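Local atomic coordinates of glycosyl hydrolase (Streptomyces cattleya, PDB entry 7LR8), a protein that probably hydrolyses the beta-1,4 linkage of the mannosyl-N-acetylglucosamine unit left from N-glycan cores, as a family GH5_18 glycosidase. Residues 56-68 with 105-118. The protein carries 1 engineered substitution. Numbering follows the deposited sequence.
Sequences FPLWPVFQPNRTL and FLPAWTTTWHRRNL. With NAG (2-acetamido-2-deoxy-beta-D-glucopyranose), chain C; AE3 (2-(2-ethoxyethoxy)ethanol), chain G; EDO (1,2-ethanediol), chain H.
Phe105 offers one ring face to Leu58, whose CD2 sits 4.0 Å from the Phe105 ring centroid in a CH-pi contact, while the CB and carbonyl O of Phe105 lie against the ring of Pro60. Pro107 continues the packing: Pro107 CG stands almost on the normal through the six-membered ring of Trp59, 3.6 Å from the centroid. Trp109 then carries the largest share of the interface. With CG wedged between its backbone N and carbonyl carbon (chi1 48°), the indole is laid against Arg66 and Gln63, and Trp109 NE1 donates to Gln63 O at 2.9 Å, the acceptor lying in the ring plane. Arg66 CA covers one face of the Trp109 indole, 3.7 Å from the six-membered ring centroid, whereas Pro107 CB and Thr110 CG2 back the other. Gln63 OE1 accepts from Trp59 NE1 at 2.7 Å, so Gln63 receives two indole N-H groups, and the six-membered rings of Trp59 and Trp109 meet obliquely, planes at 84°. Replacing Trp109 by an alanine would probably leave Gln63 O without its indole donor and open a gap between Arg66 and Pro107. Trp113 lays a ring face under C8 of a NAG that is hydrogen-bonded to His99 of the second subunit. Arg116 NH2 donates to Trp109 O at 2.7 Å. Arg116 NH1 comes within 4.1 Å of Arg66 NE, but both arginines form salt bridges with Asp315 of the second subunit, whose carboxylate probably offsets their like charges. Leu118 CD2 lies at the edge of the Trp59 ring. In this (beta/alpha)8 barrel the contact joins the loops that follow strands 52-55 and 90-94, through Trp59 and Trp109 with Pro107 between them, at a dimer interface where Trp113 borders the sugar site of the second subunit.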
ATOM      1  N   PHE B  56       7.262   6.129 -14.603  1.00 15.69           N
ATOM      2  CA  PHE B  56       6.576   6.114 -13.309  1.00 16.54           C
ATOM      3  C   PHE B  56       7.167   5.135 -12.307  1.00 16.78           C
ATOM      4  O   PHE B  56       6.846   3.931 -12.342  1.00 17.07           O
ATOM      5  CB  PHE B  56       5.100   5.804 -13.515  1.00 13.22           C
ATOM      6  CG  PHE B  56       4.412   6.774 -14.418  1.00 16.53           C
ATOM      7  CD1 PHE B  56       3.935   7.981 -13.919  1.00 17.33           C
ATOM      8  CD2 PHE B  56       4.229   6.478 -15.763  1.00 15.85           C
ATOM      9  CE1 PHE B  56       3.291   8.877 -14.754  1.00 16.37           C
ATOM     10  CE2 PHE B  56       3.593   7.388 -16.600  1.00 19.07           C
ATOM     11  CZ  PHE B  56       3.127   8.590 -16.078  1.00 16.81           C
ATOM     12  N   PRO B  57       7.974   5.624 -11.366  1.00 15.58           N
ATOM     13  CA  PRO B  57       8.236   4.864 -10.139  1.00 14.87           C
ATOM     14  C   PRO B  57       6.936   4.594  -9.403  1.00 14.89           C
ATOM     15  O   PRO B  57       5.966   5.348  -9.520  1.00 17.62           O
ATOM     16  CB  PRO B  57       9.132   5.800  -9.315  1.00 15.45           C
ATOM     17  CG  PRO B  57       9.686   6.789 -10.263  1.00 19.69           C
ATOM     18  CD  PRO B  57       8.735   6.881 -11.445  1.00 15.35           C
ATOM     19  N   LEU B  58       6.924   3.511  -8.629  1.00 16.99           N
ATOM     20  CA  LEU B  58       5.880   3.273  -7.633  1.00 15.35           C
ATOM     21  C   LEU B  58       6.449   3.718  -6.289  1.00 14.73           C
ATOM     22  O   LEU B  58       7.396   3.112  -5.779  1.00 18.46           O
ATOM     23  CB  LEU B  58       5.463   1.809  -7.591  1.00 17.38           C
ATOM     24  CG  LEU B  58       4.563   1.323  -8.728  1.00 19.46           C
ATOM     25  CD1 LEU B  58       4.123  -0.114  -8.480  1.00 21.82           C
ATOM     26  CD2 LEU B  58       3.355   2.232  -8.890  1.00 25.80           C
ATOM     27  N   TRP B  59       5.886   4.797  -5.738  1.00 16.05           N
ATOM     28  CA  TRP B  59       6.433   5.414  -4.526  1.00 18.96           C
ATOM     29  C   TRP B  59       6.605   4.434  -3.368  1.00 20.67           C
ATOM     30  O   TRP B  59       7.715   4.375  -2.809  1.00 17.39           O
ATOM     31  CB  TRP B  59       5.546   6.612  -4.162  1.00 19.27           C
ATOM     32  CG  TRP B  59       5.983   7.396  -2.934  1.00 17.24           C
ATOM     33  CD1 TRP B  59       7.266   7.546  -2.449  1.00 17.04           C
ATOM     34  CD2 TRP B  59       5.137   8.167  -2.071  1.00 15.39           C
ATOM     35  NE1 TRP B  59       7.250   8.344  -1.321  1.00 18.37           N
ATOM     36  CE2 TRP B  59       5.957   8.724  -1.061  1.00 14.27           C
ATOM     37  CE3 TRP B  59       3.759   8.411  -2.030  1.00 17.69           C
ATOM     38  CZ2 TRP B  59       5.448   9.535  -0.050  1.00 16.62           C
ATOM     39  CZ3 TRP B  59       3.255   9.222  -1.027  1.00 15.73           C
ATOM     40  CH2 TRP B  59       4.096   9.764  -0.042  1.00 15.70           C
ATOM     41  N   PRO B  60       5.605   3.624  -2.977  1.00 17.71           N
ATOM     42  CA  PRO B  60       5.846   2.694  -1.851  1.00 17.45           C
ATOM     43  C   PRO B  60       6.912   1.652  -2.137  1.00 20.96           C
ATOM     44  O   PRO B  60       7.534   1.143  -1.195  1.00 20.22           O
ATOM     45  CB  PRO B  60       4.479   2.027  -1.623  1.00 16.69           C
ATOM     46  CG  PRO B  60       3.481   2.856  -2.381  1.00 18.48           C
ATOM     47  CD  PRO B  60       4.244   3.453  -3.525  1.00 16.92           C
ATOM     48  N   VAL B  61       7.139   1.301  -3.408  1.00 17.21           N
ATOM     49  CA  VAL B  61       8.219   0.375  -3.724  1.00 18.93           C
ATOM     50  C   VAL B  61       9.573   1.070  -3.631  1.00 14.05           C
ATOM     51  O   VAL B  61      10.562   0.472  -3.189  1.00 15.53           O
ATOM     52  CB  VAL B  61       7.980  -0.243  -5.112  1.00 15.13           C
ATOM     53  CG1 VAL B  61       9.180  -1.085  -5.549  1.00 19.49           C
ATOM     54  CG2 VAL B  61       6.720  -1.078  -5.081  1.00 22.34           C
ATOM     55  N   PHE B  62       9.640   2.347  -4.017  1.00 13.69           N
ATOM     56  CA  PHE B  62      10.900   3.075  -3.949  1.00 18.14           C
ATOM     57  C   PHE B  62      11.220   3.542  -2.532  1.00 16.03           C
ATOM     58  O   PHE B  62      12.395   3.593  -2.151  1.00 14.63           O
ATOM     59  CB  PHE B  62      10.865   4.275  -4.898  1.00 17.90           C
ATOM     60  CG  PHE B  62      11.192   3.934  -6.320  1.00 15.97           C
ATOM     61  CD1 PHE B  62      10.441   2.998  -7.023  1.00 17.16           C
ATOM     62  CD2 PHE B  62      12.264   4.541  -6.955  1.00 18.75           C
ATOM     63  CE1 PHE B  62      10.760   2.693  -8.350  1.00 17.53           C
ATOM     64  CE2 PHE B  62      12.572   4.245  -8.270  1.00 18.89           C
ATOM     65  CZ  PHE B  62      11.822   3.313  -8.960  1.00 16.74           C
ATOM     66  N   GLN B  63      10.206   3.868  -1.733  1.00 16.49           N
ATOM     67  CA  GLN B  63      10.400   4.410  -0.386  1.00 14.92           C
ATOM     68  C   GLN B  63       9.492   3.659   0.589  1.00 13.81           C
ATOM     69  O   GLN B  63       8.505   4.210   1.086  1.00 15.10           O
ATOM     70  CB  GLN B  63      10.116   5.914  -0.368  1.00 15.09           C
ATOM     71  CG  GLN B  63      10.591   6.632   0.907  1.00 14.88           C
ATOM     72  CD  GLN B  63      10.419   8.139   0.824  1.00 16.12           C
ATOM     73  OE1 GLN B  63       9.621   8.639   0.031  1.00 16.89           O
ATOM     74  NE2 GLN B  63      11.173   8.873   1.638  1.00 16.35           N
ATOM     75  N   PRO B  64       9.810   2.395   0.885  1.00 15.49           N
ATOM     76  CA  PRO B  64       8.888   1.566   1.686  1.00 15.74           C
ATOM     77  C   PRO B  64       8.824   1.972   3.140  1.00 15.15           C
ATOM     78  O   PRO B  64       7.878   1.575   3.832  1.00 16.34           O
ATOM     79  CB  PRO B  64       9.466   0.154   1.540  1.00 18.70           C
ATOM     80  CG  PRO B  64      10.949   0.409   1.283  1.00 19.42           C
ATOM     81  CD  PRO B  64      10.949   1.614   0.380  1.00 17.60           C
ATOM     82  N   ASN B  65       9.831   2.689   3.615  1.00 15.21           N
ATOM     83  CA  ASN B  65       9.874   3.295   4.934  1.00 17.00           C
ATOM     84  C   ASN B  65      10.308   4.736   4.733  1.00 18.01           C
ATOM     85  O   ASN B  65      11.063   5.031   3.811  1.00 16.17           O
ATOM     86  CB  ASN B  65      10.847   2.525   5.847  1.00 19.21           C
ATOM     87  CG  ASN B  65      11.008   3.160   7.203  1.00 20.12           C
ATOM     88  OD1 ASN B  65      11.732   4.135   7.351  1.00 16.85           O
ATOM     89  ND2 ASN B  65      10.333   2.602   8.205  1.00 16.77           N
ATOM     90  N   ARG B  66       9.813   5.649   5.575  1.00 17.83           N
ATOM     91  CA  ARG B  66      10.100   7.065   5.348  1.00 16.90           C
ATOM     92  C   ARG B  66      11.592   7.337   5.209  1.00 17.70           C
ATOM     93  O   ARG B  66      11.999   8.237   4.462  1.00 18.04           O
ATOM     94  CB  ARG B  66       9.527   7.917   6.480  1.00 18.25           C
ATOM     95  CG  ARG B  66       9.759   9.416   6.308  1.00 18.89           C
ATOM     96  CD  ARG B  66       8.969  10.242   7.321  1.00 15.17           C
ATOM     97  NE  ARG B  66       9.266   9.874   8.704  1.00 19.43           N
ATOM     98  CZ  ARG B  66      10.246  10.412   9.427  1.00 21.71           C
ATOM     99  NH1 ARG B  66      11.038  11.335   8.892  1.00 22.06           N
ATOM    100  NH2 ARG B  66      10.437  10.023  10.678  1.00 22.45           N
ATOM    101  N   THR B  67      12.427   6.574   5.904  1.00 15.49           N
ATOM    102  CA  THR B  67      13.860   6.810   5.841  1.00 16.84           C
ATOM    103  C   THR B  67      14.612   5.671   5.160  1.00 20.42           C
ATOM    104  O   THR B  67      15.799   5.453   5.414  1.00 20.46           O
ATOM    105  CB  THR B  67      14.423   7.101   7.231  1.00 18.30           C
ATOM    106  OG1 THR B  67      14.168   6.020   8.146  1.00 16.61           O
ATOM    107  CG2 THR B  67      13.875   8.423   7.773  1.00 20.04           C
ATOM    108  N   LEU B  68      13.949   4.973   4.243  1.00 16.54           N
ATOM    109  CA  LEU B  68      14.623   4.019   3.365  1.00 19.02           C
ATOM    110  C   LEU B  68      14.168   4.288   1.934  1.00 17.10           C
ATOM    111  O   LEU B  68      13.056   3.929   1.558  1.00 18.16           O
ATOM    112  CB  LEU B  68      14.336   2.577   3.773  1.00 23.56           C
ATOM    113  CG  LEU B  68      14.818   1.515   2.780  1.00 22.59           C
ATOM    114  CD1 LEU B  68      16.303   1.635   2.504  1.00 29.41           C
ATOM    115  CD2 LEU B  68      14.492   0.131   3.296  1.00 26.21           C
ATOM    116  N   PHE B 105      -1.377   4.080  -4.698  1.00 16.45           N
ATOM    117  CA  PHE B 105      -0.218   3.385  -4.135  1.00 15.75           C
ATOM    118  C   PHE B 105       0.340   4.255  -3.013  1.00 14.13           C
ATOM    119  O   PHE B 105       1.136   5.168  -3.257  1.00 16.08           O
ATOM    120  CB  PHE B 105       0.817   3.101  -5.223  1.00 14.14           C
ATOM    121  CG  PHE B 105       0.308   2.148  -6.274  1.00 14.75           C
ATOM    122  CD1 PHE B 105       0.309   0.781  -6.049  1.00 18.74           C
ATOM    123  CD2 PHE B 105      -0.233   2.631  -7.452  1.00 15.83           C
ATOM    124  CE1 PHE B 105      -0.200  -0.112  -6.998  1.00 20.86           C
ATOM    125  CE2 PHE B 105      -0.738   1.753  -8.409  1.00 18.95           C
ATOM    126  CZ  PHE B 105      -0.719   0.381  -8.177  1.00 20.66           C
ATOM    127  N   LEU B 106      -0.088   3.972  -1.780  1.00 13.06           N
ATOM    128  CA  LEU B 106       0.304   4.797  -0.641  1.00 16.13           C
ATOM    129  C   LEU B 106       1.213   4.020   0.293  1.00 18.87           C
ATOM    130  O   LEU B 106       0.900   2.871   0.633  1.00 17.06           O
ATOM    131  CB  LEU B 106      -0.939   5.276   0.116  1.00 19.79           C
ATOM    132  CG  LEU B 106      -1.868   6.225  -0.653  1.00 18.93           C
ATOM    133  CD1 LEU B 106      -3.256   6.269  -0.005  1.00 21.85           C
ATOM    134  CD2 LEU B 106      -1.259   7.625  -0.755  1.00 23.02           C
ATOM    135  N   PRO B 107       2.336   4.598   0.734  1.00 16.75           N
ATOM    136  CA  PRO B 107       3.223   3.863   1.643  1.00 13.94           C
ATOM    137  C   PRO B 107       2.543   3.598   2.979  1.00 15.72           C
ATOM    138  O   PRO B 107       1.725   4.390   3.452  1.00 16.87           O
ATOM    139  CB  PRO B 107       4.429   4.800   1.808  1.00 16.85           C
ATOM    140  CG  PRO B 107       4.354   5.747   0.614  1.00 20.87           C
ATOM    141  CD  PRO B 107       2.884   5.914   0.359  1.00 17.27           C
ATOM    142  N   ALA B 108       2.911   2.474   3.596  1.00 14.78           N
ATOM    143  CA  ALA B 108       2.306   2.093   4.868  1.00 15.20           C
ATOM    144  C   ALA B 108       2.535   3.153   5.934  1.00 15.87           C
ATOM    145  O   ALA B 108       1.725   3.287   6.857  1.00 14.92           O
ATOM    146  CB  ALA B 108       2.868   0.747   5.327  1.00 16.80           C
ATOM    147  N   TRP B 109       3.602   3.936   5.797  1.00 13.88           N
ATOM    148  CA  TRP B 109       3.934   4.946   6.793  1.00 13.44           C
ATOM    149  C   TRP B 109       3.170   6.245   6.587  1.00 14.84           C
ATOM    150  O   TRP B 109       3.437   7.217   7.300  1.00 16.05           O
ATOM    151  CB  TRP B 109       5.440   5.195   6.803  1.00 15.94           C
ATOM    152  CG  TRP B 109       6.091   5.414   5.457  1.00 15.44           C
ATOM    153  CD1 TRP B 109       6.606   4.453   4.630  1.00 13.95           C
ATOM    154  CD2 TRP B 109       6.360   6.677   4.828  1.00 16.45           C
ATOM    155  NE1 TRP B 109       7.173   5.047   3.512  1.00 14.14           N
ATOM    156  CE2 TRP B 109       7.027   6.405   3.610  1.00 14.17           C
ATOM    157  CE3 TRP B 109       6.112   8.012   5.181  1.00 14.38           C
ATOM    158  CZ2 TRP B 109       7.430   7.420   2.728  1.00 14.26           C
ATOM    159  CZ3 TRP B 109       6.528   9.022   4.317  1.00 16.50           C
ATOM    160  CH2 TRP B 109       7.175   8.718   3.097  1.00 15.37           C
ATOM    161  N   THR B 110       2.224   6.278   5.647  1.00 17.15           N
ATOM    162  CA  THR B 110       1.323   7.410   5.486  1.00 14.55           C
ATOM    163  C   THR B 110      -0.126   7.094   5.841  1.00 14.51           C
ATOM    164  O   THR B 110      -0.970   7.990   5.752  1.00 17.62           O
ATOM    165  CB  THR B 110       1.362   7.950   4.039  1.00 15.08           C
ATOM    166  OG1 THR B 110       0.754   7.012   3.138  1.00 15.71           O
ATOM    167  CG2 THR B 110       2.800   8.204   3.591  1.00 16.61           C
ATOM    168  N   THR B 111      -0.455   5.854   6.219  1.00 13.73           N
ATOM    169  CA  THR B 111      -1.853   5.437   6.285  1.00 14.06           C
ATOM    170  C   THR B 111      -2.170   4.776   7.626  1.00 16.24           C
ATOM    171  O   THR B 111      -1.272   4.409   8.392  1.00 19.07           O
ATOM    172  CB  THR B 111      -2.193   4.486   5.113  1.00 19.38           C
ATOM    173  OG1 THR B 111      -3.613   4.390   4.950  1.00 20.84           O
ATOM    174  CG2 THR B 111      -1.623   3.106   5.355  1.00 19.15           C
ATOM    175  N   THR B 112      -3.489   4.633   7.873  1.00 16.52           N
ATOM    176  CA  THR B 112      -4.134   4.084   9.076  1.00 17.82           C
ATOM    177  C   THR B 112      -3.415   4.473  10.364  1.00 16.42           C
ATOM    178  O   THR B 112      -3.528   5.622  10.799  1.00 17.13           O
ATOM    179  CB  THR B 112      -4.305   2.559   8.980  1.00 15.90           C
ATOM    180  OG1 THR B 112      -3.044   1.896   8.889  1.00 17.08           O
ATOM    181  CG2 THR B 112      -5.128   2.192   7.736  1.00 18.65           C
ATOM    182  N   TRP B 113      -2.704   3.536  11.001  1.00 16.48           N
ATOM    183  CA  TRP B 113      -2.043   3.861  12.266  1.00 19.33           C
ATOM    184  C   TRP B 113      -1.031   4.991  12.120  1.00 16.75           C
ATOM    185  O   TRP B 113      -0.703   5.654  13.115  1.00 17.56           O
ATOM    186  CB  TRP B 113      -1.328   2.638  12.836  1.00 18.07           C
ATOM    187  CG  TRP B 113      -2.214   1.469  13.099  1.00 16.04           C
ATOM    188  CD1 TRP B 113      -2.309   0.328  12.345  1.00 16.98           C
ATOM    189  CD2 TRP B 113      -3.132   1.317  14.182  1.00 17.83           C
ATOM    190  NE1 TRP B 113      -3.224  -0.530  12.912  1.00 17.11           N
ATOM    191  CE2 TRP B 113      -3.748   0.057  14.033  1.00 14.96           C
ATOM    192  CE3 TRP B 113      -3.487   2.117  15.273  1.00 17.57           C
ATOM    193  CZ2 TRP B 113      -4.696  -0.420  14.939  1.00 19.61           C
ATOM    194  CZ3 TRP B 113      -4.432   1.643  16.165  1.00 20.68           C
ATOM    195  CH2 TRP B 113      -5.024   0.388  15.990  1.00 21.57           C
ATOM    196  N   HIS B 114      -0.514   5.199  10.909  1.00 14.74           N
ATOM    197  CA  HIS B 114       0.430   6.257  10.601  1.00 15.35           C
ATOM    198  C   HIS B 114      -0.175   7.319   9.691  1.00 14.98           C
ATOM    199  O   HIS B 114       0.560   8.019   8.994  1.00 15.98           O
ATOM    200  CB  HIS B 114       1.682   5.653   9.961  1.00 15.14           C
ATOM    201  CG  HIS B 114       2.430   4.727  10.871  1.00 16.07           C
ATOM    202  ND1 HIS B 114       3.493   5.144  11.638  1.00 16.51           N
ATOM    203  CD2 HIS B 114       2.245   3.417  11.168  1.00 13.05           C
ATOM    204  CE1 HIS B 114       3.948   4.132  12.354  1.00 19.01           C
ATOM    205  NE2 HIS B 114       3.199   3.072  12.099  1.00 16.13           N
ATOM    206  N   ARG B 115      -1.498   7.452   9.669  1.00 17.85           N
ATOM    207  CA  ARG B 115      -2.116   8.396   8.745  1.00 17.44           C
ATOM    208  C   ARG B 115      -1.593   9.802   8.992  1.00 17.09           C
ATOM    209  O   ARG B 115      -1.767  10.360  10.081  1.00 18.27           O
ATOM    210  CB  ARG B 115      -3.630   8.365   8.889  1.00 17.86           C
ATOM    211  CG  ARG B 115      -4.352   9.277   7.915  1.00 15.93           C
ATOM    212  CD  ARG B 115      -4.160   8.831   6.453  1.00 18.85           C
ATOM    213  NE  ARG B 115      -4.842   9.714   5.512  1.00 17.93           N
ATOM    214  CZ  ARG B 115      -6.078   9.519   5.073  1.00 20.26           C
ATOM    215  NH1 ARG B 115      -6.787   8.477   5.508  1.00 20.94           N
ATOM    216  NH2 ARG B 115      -6.619  10.376   4.208  1.00 19.49           N
ATOM    217  N   ARG B 116      -0.951  10.372   7.976  1.00 16.78           N
ATOM    218  CA  ARG B 116      -0.329  11.686   8.069  1.00 18.78           C
ATOM    219  C   ARG B 116      -0.520  12.371   6.728  1.00 18.05           C
ATOM    220  O   ARG B 116      -0.171  11.799   5.693  1.00 18.48           O
ATOM    221  CB  ARG B 116       1.160  11.584   8.423  1.00 21.21           C
ATOM    222  CG  ARG B 116       1.417  11.146   9.853  1.00 15.69           C
ATOM    223  CD  ARG B 116       2.895  10.986  10.130  1.00 16.80           C
ATOM    224  NE  ARG B 116       3.464   9.790   9.523  1.00 16.52           N
ATOM    225  CZ  ARG B 116       4.728   9.403   9.690  1.00 14.66           C
ATOM    226  NH1 ARG B 116       5.563  10.133  10.449  1.00 16.09           N
ATOM    227  NH2 ARG B 116       5.157   8.286   9.119  1.00 18.81           N
ATOM    228  N   ASN B 117      -1.092  13.575   6.761  1.00 16.62           N
ATOM    229  CA  ASN B 117      -1.517  14.279   5.549  1.00 20.55           C
ATOM    230  C   ASN B 117      -0.363  14.416   4.554  1.00 15.67           C
ATOM    231  O   ASN B 117       0.723  14.887   4.911  1.00 16.07           O
ATOM    232  CB  ASN B 117      -2.074  15.651   5.969  1.00 18.08           C
ATOM    233  CG  ASN B 117      -2.725  16.420   4.831  1.00 19.66           C
ATOM    234  OD1 ASN B 117      -2.096  16.676   3.821  1.00 20.91           O
ATOM    235  ND2 ASN B 117      -3.987  16.829   5.015  1.00 20.12           N
ATOM    236  N   LEU B 118      -0.616  14.000   3.295  1.00 14.64           N
ATOM    237  CA  LEU B 118       0.424  13.956   2.266  1.00 16.34           C
ATOM    238  C   LEU B 118       0.974  15.332   1.957  1.00 18.02           C
ATOM    239  O   LEU B 118       2.108  15.453   1.473  1.00 17.80           O
ATOM    240  CB  LEU B 118      -0.123  13.348   0.962  1.00 16.15           C
ATOM    241  CG  LEU B 118      -0.444  11.863   0.985  1.00 17.81           C
ATOM    242  CD1 LEU B 118      -0.915  11.453  -0.425  1.00 18.25           C
ATOM    243  CD2 LEU B 118       0.770  11.055   1.439  1.00 20.12           C
TER
HETATM  244  C1  NAG C   1      -1.136  -4.184  19.093  1.00 34.13           C
HETATM  245  C2  NAG C   1      -0.128  -3.721  18.030  1.00 31.04           C
HETATM  246  C3  NAG C   1       0.329  -4.911  17.174  1.00 23.04           C
HETATM  247  C4  NAG C   1       0.781  -6.080  18.043  1.00 20.29           C
HETATM  248  C5  NAG C   1      -0.335  -6.406  19.039  1.00 21.51           C
HETATM  249  C6  NAG C   1      -0.027  -7.532  19.997  1.00 21.08           C
HETATM  250  C7  NAG C   1      -0.122  -1.566  16.817  1.00 33.01           C
HETATM  251  C8  NAG C   1      -0.936  -0.633  15.965  1.00 29.01           C
HETATM  252  N2  NAG C   1      -0.737  -2.693  17.195  1.00 36.50           N
HETATM  253  O1  NAG C   1      -1.481  -3.121  19.918  1.00 37.22           O
HETATM  254  O3  NAG C   1       1.359  -4.516  16.270  1.00 17.13           O
HETATM  255  O4  NAG C   1       1.102  -7.193  17.208  1.00 23.11           O
HETATM  256  O5  NAG C   1      -0.581  -5.246  19.844  1.00 24.89           O
HETATM  257  O6  NAG C   1      -1.137  -7.818  20.844  1.00 27.05           O
HETATM  258  O7  NAG C   1       1.039  -1.313  17.132  1.00 27.96           O
HETATM  259  C1  AE3 G 602       2.362   8.049  16.339  1.00 38.42           C
HETATM  260  C2  AE3 G 602       2.776   6.673  15.818  1.00 39.92           C
HETATM  261  O2  AE3 G 602       1.735   5.778  16.076  1.00 46.60           O
HETATM  262  C3  AE3 G 602       1.748   4.606  15.313  1.00 38.61           C
HETATM  263  C4  AE3 G 602       0.712   3.663  15.910  1.00 39.88           C
HETATM  264  O3  AE3 G 602       1.288   2.944  16.956  1.00 42.75           O
HETATM  265  C5  AE3 G 602       0.369   2.507  17.919  1.00 46.31           C
HETATM  266  C6  AE3 G 602       1.014   1.438  18.803  1.00 49.00           C
HETATM  267  O4  AE3 G 602       1.801   2.030  19.804  1.00 51.76           O
HETATM  268  C1  EDO H 603      17.329   8.213   9.174  1.00110.68           C
HETATM  269  O1  EDO H 603      17.399   9.517   8.597  1.00111.30           O
HETATM  270  C2  EDO H 603      17.615   7.271   8.043  1.00110.58           C
HETATM  271  O2  EDO H 603      17.085   8.029   6.958  1.00109.55           O
HETATM  272  O   HOH W   1       5.220   1.158   2.537  1.00 24.45           O